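Local coordinates for protein BpsB (PgaB), Poly-beta-1,6-N-acetyl-D-glucosamine N-deacetylase (Bordetella bronchiseptica RB50, PDB 5BU6) that removes acetyl groups from the N-acetylglucosamine units of the biofilm polysaccharide poly-beta-1,6-N-acetyl-D-glucosamine, as a metal-dependent family 4 carbohydrate esterase, at residues A[5-9]-A[10-14]; A[223-227]-A[228-232]. The protein carries 5 engineered substitutions. All coordinates share one frame; numbering follows the deposited sequence.

Contact 1: residues A[5-9]-A[10-14]; sequences PDPDD and GLTFR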
loop_
_atom_site.group_PDB
_atom_site.type_symbol
_atom_site.label_atom_id
_atom_site.label_comp_id
_atom_site.label_asym_id
_atom_site.label_seq_id
_atom_site.Cartn_x
_atom_site.Cartn_y
_atom_site.Cartn_z
ATOM N N PRO A 5 -20.689 -14.759 10.484
ATOM C CA PRO A 5 -19.699 -13.874 9.857
ATOM C C PRO A 5 -19.863 -12.394 10.244
ATOM O O PRO A 5 -20.544 -12.094 11.227
ATOM C CB PRO A 5 -19.951 -14.095 8.366
ATOM C CG PRO A 5 -20.335 -15.539 8.292
ATOM C CD PRO A 5 -21.122 -15.830 9.564
ATOM N N ASP A 6 -19.234 -11.496 9.483
ATOM C CA ASP A 6 -19.185 -10.067 9.817
ATOM C C ASP A 6 -20.572 -9.445 10.010
ATOM O O ASP A 6 -21.505 -9.760 9.273
ATOM C CB ASP A 6 -18.433 -9.284 8.729
ATOM C CG ASP A 6 -16.984 -9.728 8.564
ATOM O OD1 ASP A 6 -16.505 -10.568 9.350
ATOM O OD2 ASP A 6 -16.314 -9.219 7.643
ATOM N N PRO A 7 -20.705 -8.548 11.005
ATOM C CA PRO A 7 -21.975 -7.852 11.258
ATOM C C PRO A 7 -22.294 -6.851 10.150
ATOM O O PRO A 7 -21.395 -6.130 9.715
ATOM C CB PRO A 7 -21.723 -7.137 12.591
ATOM C CG PRO A 7 -20.244 -6.911 12.613
ATOM C CD PRO A 7 -19.642 -8.114 11.928
ATOM N N ASP A 8 -23.543 -6.809 9.689
ATOM C CA ASP A 8 -23.901 -5.892 8.607
ATOM C C ASP A 8 -24.518 -4.618 9.165
ATOM O O ASP A 8 -25.725 -4.524 9.362
ATOM C CB ASP A 8 -24.854 -6.555 7.617
ATOM C CG ASP A 8 -24.885 -5.836 6.286
ATOM O OD1 ASP A 8 -23.934 -6.026 5.488
ATOM O OD2 ASP A 8 -25.848 -5.073 6.045
ATOM N N ASP A 9 -23.662 -3.631 9.388
ATOM C CA ASP A 9 -23.977 -2.482 10.223
ATOM C C ASP A 9 -23.691 -1.163 9.514
ATOM O O ASP A 9 -23.698 -0.107 10.135
ATOM C CB ASP A 9 -23.161 -2.553 11.513
ATOM C CG ASP A 9 -21.677 -2.821 11.242
ATOM O OD1 ASP A 9 -21.251 -2.691 10.065
ATOM O OD2 ASP A 9 -20.946 -3.165 12.196
ATOM N N GLY A 10 -23.402 -1.240 8.220
ATOM C CA GLY A 10 -23.044 -0.062 7.441
ATOM C C GLY A 10 -21.709 0.565 7.818
ATOM O O GLY A 10 -21.390 1.656 7.349
ATOM N N LEU A 11 -20.934 -0.122 8.657
ATOM C CA LEU A 11 -19.641 0.386 9.141
ATOM C C LEU A 11 -18.466 -0.590 9.005
ATOM O O LEU A 11 -17.338 -0.170 8.763
ATOM C CB LEU A 11 -19.741 0.770 10.609
ATOM C CG LEU A 11 -20.693 1.925 10.920
ATOM C CD1 LEU A 11 -20.959 1.983 12.401
ATOM C CD2 LEU A 11 -20.105 3.230 10.416
ATOM N N THR A 12 -18.728 -1.879 9.216
ATOM C CA THR A 12 -17.660 -2.873 9.238
ATOM C C THR A 12 -17.286 -3.232 7.813
ATOM O O THR A 12 -18.152 -3.501 6.997
ATOM C CB THR A 12 -18.079 -4.120 10.035
ATOM O OG1 THR A 12 -18.283 -3.749 11.401
ATOM C CG2 THR A 12 -17.006 -5.198 9.991
ATOM N N PHE A 13 -15.993 -3.204 7.501
ATOM C CA PHE A 13 -15.562 -3.517 6.140
ATOM C C PHE A 13 -14.320 -4.416 6.092
ATOM O O PHE A 13 -13.563 -4.519 7.073
ATOM C CB PHE A 13 -15.313 -2.226 5.357
ATOM C CG PHE A 13 -14.206 -1.377 5.913
ATOM C CD1 PHE A 13 -14.453 -0.471 6.944
ATOM C CD2 PHE A 13 -12.912 -1.468 5.399
ATOM C CE1 PHE A 13 -13.440 0.313 7.455
ATOM C CE2 PHE A 13 -11.887 -0.676 5.915
ATOM C CZ PHE A 13 -12.153 0.222 6.930
ATOM N N ARG A 14 -14.145 -5.092 4.964
ATOM C CA ARG A 14 -12.934 -5.875 4.728
ATOM C C ARG A 14 -12.043 -5.140 3.722
ATOM O O ARG A 14 -12.520 -4.292 2.973
ATOM C CB ARG A 14 -13.297 -7.283 4.235
ATOM C CG ARG A 14 -13.900 -8.191 5.316
ATOM C CD ARG A 14 -12.823 -8.831 6.173
ATOM N NE ARG A 14 -13.391 -9.686 7.210
ATOM C CZ ARG A 14 -12.697 -10.549 7.950
ATOM N NH1 ARG A 14 -13.322 -11.264 8.866
ATOM N NH2 ARG A 14 -11.385 -10.697 7.778
HETATM O O HOH W 1 -19.993 -6.459 7.127
HETATM O O HOH W 2 -22.740 -2.771 5.744
HETATM O O HOH W 3 -20.738 -4.121 7.331
#

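Contact 2: residues A[223-227]-A[228-232]; sequences GAHNR and DTDQV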
loop_
_atom_site.group_PDB
_atom_site.type_symbol
_atom_site.label_atom_id
_atom_site.label_comp_id
_atom_site.label_asym_id
_atom_site.label_seq_id
_atom_site.Cartn_x
_atom_site.Cartn_y
_atom_site.Cartn_z
ATOM N N GLY A 223 3.749 -4.322 5.964
ATOM C CA GLY A 223 2.937 -4.115 7.156
ATOM C C GLY A 223 3.729 -3.610 8.355
ATOM O O GLY A 223 3.288 -3.734 9.504
ATOM N N ALA A 224 4.908 -3.039 8.100
ATOM C CA ALA A 224 5.810 -2.672 9.191
ATOM C C ALA A 224 5.585 -1.242 9.672
ATOM O O ALA A 224 5.778 -0.273 8.935
ATOM C CB ALA A 224 7.242 -2.856 8.781
ATOM N N HIS A 225 5.173 -1.128 10.928
ATOM C CA HIS A 225 4.895 0.171 11.515
ATOM C C HIS A 225 4.889 0.015 13.025
ATOM O O HIS A 225 4.841 -1.107 13.547
ATOM C CB HIS A 225 3.555 0.722 11.000
ATOM C CG HIS A 225 2.361 0.067 11.618
ATOM N ND1 HIS A 225 2.076 -1.272 11.454
ATOM C CD2 HIS A 225 1.399 0.559 12.432
ATOM C CE1 HIS A 225 0.986 -1.577 12.134
ATOM N NE2 HIS A 225 0.556 -0.485 12.739
ATOM N N ASN A 226 4.968 1.131 13.734
ATOM C CA ASN A 226 4.932 1.091 15.188
ATOM C C ASN A 226 4.403 2.408 15.724
ATOM O O ASN A 226 3.918 3.242 14.961
ATOM C CB ASN A 226 6.318 0.779 15.771
ATOM C CG ASN A 226 7.405 1.724 15.263
ATOM O OD1 ASN A 226 7.224 2.940 15.216
ATOM N ND2 ASN A 226 8.550 1.157 14.890
ATOM N N ARG A 227 4.495 2.584 17.033
ATOM C CA ARG A 227 4.035 3.798 17.689
ATOM C C ARG A 227 4.666 5.045 17.075
ATOM O O ARG A 227 3.980 6.033 16.798
ATOM C CB ARG A 227 4.359 3.727 19.184
ATOM C CG ARG A 227 3.213 4.110 20.087
ATOM C CD ARG A 227 2.908 5.585 19.952
ATOM N NE ARG A 227 1.810 6.003 20.815
ATOM C CZ ARG A 227 1.443 7.267 20.989
ATOM N NH1 ARG A 227 2.090 8.239 20.360
ATOM N NH2 ARG A 227 0.430 7.560 21.793
ATOM N N ASP A 228 5.977 4.994 16.867
ATOM C CA ASP A 228 6.707 6.145 16.336
ATOM C C ASP A 228 6.301 6.475 14.896
ATOM O O ASP A 228 6.136 7.642 14.551
ATOM C CB ASP A 228 8.216 5.904 16.414
ATOM C CG ASP A 228 8.731 5.881 17.851
ATOM O OD1 ASP A 228 8.258 6.697 18.675
ATOM O OD2 ASP A 228 9.610 5.043 18.158
ATOM N N THR A 229 6.139 5.458 14.050
ATOM C CA THR A 229 5.786 5.739 12.670
ATOM C C THR A 229 4.348 6.238 12.562
ATOM O O THR A 229 4.049 7.045 11.692
ATOM C CB THR A 229 5.972 4.509 11.743
ATOM O OG1 THR A 229 5.010 3.503 12.060
ATOM C CG2 THR A 229 7.358 3.931 11.894
ATOM N N ASP A 230 3.461 5.767 13.432
ATOM C CA ASP A 230 2.071 6.215 13.375
ATOM C C ASP A 230 1.976 7.678 13.794
ATOM O O ASP A 230 1.219 8.455 13.216
ATOM C CB ASP A 230 1.179 5.335 14.250
ATOM C CG ASP A 230 1.071 3.906 13.708
ATOM O OD1 ASP A 230 1.403 3.702 12.520
ATOM O OD2 ASP A 230 0.673 2.994 14.459
ATOM N N GLN A 231 2.776 8.054 14.778
ATOM C CA GLN A 231 2.787 9.430 15.265
ATOM C C GLN A 231 3.333 10.374 14.199
ATOM O O GLN A 231 2.812 11.459 13.970
ATOM C CB GLN A 231 3.621 9.525 16.534
ATOM C CG GLN A 231 3.608 10.894 17.166
ATOM C CD GLN A 231 4.574 10.980 18.328
ATOM O OE1 GLN A 231 4.863 9.973 18.983
ATOM N NE2 GLN A 231 5.094 12.177 18.584
ATOM N N VAL A 232 4.389 9.934 13.535
ATOM C CA VAL A 232 5.019 10.709 12.491
ATOM C C VAL A 232 4.112 10.826 11.254
ATOM O O VAL A 232 4.033 11.877 10.632
ATOM C CB VAL A 232 6.377 10.071 12.116
ATOM C CG1 VAL A 232 6.731 10.363 10.710
ATOM C CG2 VAL A 232 7.459 10.535 13.078
#

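Contact 1: residues A[5-9]-A[10-14]
The Asp9 carboxylate folds over the turn that follows it and is held there by three bonds from Leu11 and Thr12. OD1 of Asp9 takes two backbone donors from the same face of the carboxylate: Leu11 N at 2.9 Å, well above the plane, and Thr12 N at 2.8 Å, on the syn side and closer to the plane. The other oxygen, Asp9 OD2, uses its syn lone pair to accept from Thr12 OG1 at 2.8 Å, which fixes the rotation of the carboxylate. A chi1 of 49° sets Asp9 CG between its own N and carbonyl carbon, turned toward these donors. Gly10, at positive phi, makes the bend, and Thr12 is buried with its side chain beside Pro251. Looser and lined by water is the part around Gly10 N, which donates to water 2 at 3.0 Å, and Thr12 O, 2.7 Å from water 3; water 3 also reaches Asp9 OD1. Away from the turn, Arg14 grips Asp6 side-on, with NE to Asp6 OD2 at 3.0 Å and NH1 to Asp6 OD1 at a longer 3.3 Å; the two flat groups lie only 8° apart. This salt bridge joins the arms flanking an Asx turn, in which Asp9 OD1 accepts from Leu11 N, at the entry to strand 14-20 of the parallel sheet.

Contact 2: residues A[223-227]-A[228-232]
Asn226 and Thr229 exchange two hydrogen bonds at the start of helix 227-235. Thr229 N donates to Asn226 OD1 at 3.0 Å, and Asn226 N returns the favour to Thr229 OG1 at 2.9 Å, nearly straight at 167°. Asn226 reaches forward and Thr229 back, each first torsion (54° for Asn226) setting Asn226 CG or Thr229 OG1 between the backbone N and carbonyl carbon. One step further out the helical bonds begin, with Asp230 N on Asn226 O at 3.0 Å and Gln231 N on Arg227 O at 3.1 Å. His225, just before the cap, turns its ring edge to Asp230: CD2 of His225 sits 3.1 Å from Asp230 OD1, with the ring and carboxylate planes 37° apart. Gln257 bridges the pair, bonding His225 NE2 through OE1 and Asp230 OD2 through NE2, while Trp220 stacks on the histidine ring. Arg193 of helix 189-211 binds both Asp228 OD1 and Gln231 OE1. The outer layer is packing: Thr229 CG2 lies 3.5 Å from Asn226 OD1, and the Thr229 side chain touches Tyr192 and Trp220. With Asn226 as N-cap, this is a capping box, which gives Thr229 N an acceptor in the first helical turn and ties the loop after strand 217-219 to helix 227-235.

How the contacts relate
Contact 1 comes first along the chain and contact 2 follows about 210 residues later; their centres are about 26 Å apart and their nearest atoms about 14 Å, so they do not touch. Contact 1 leads into strand 14-20, which pairs in parallel with strand 77-83 and with strand 261-266. Contact 2 starts helix 227-235 beside helix 189-211. The nickel site lies in the same fold: Asp84 directly follows strand 77-83, and His154 directly follows strand 149-153 of the same parallel sheet. The two are thus separate local structures, one entering the sheet and one starting a helix; neither supplies a nickel ligand, the His225 side chain being about 13 Å from a bound nickel ion.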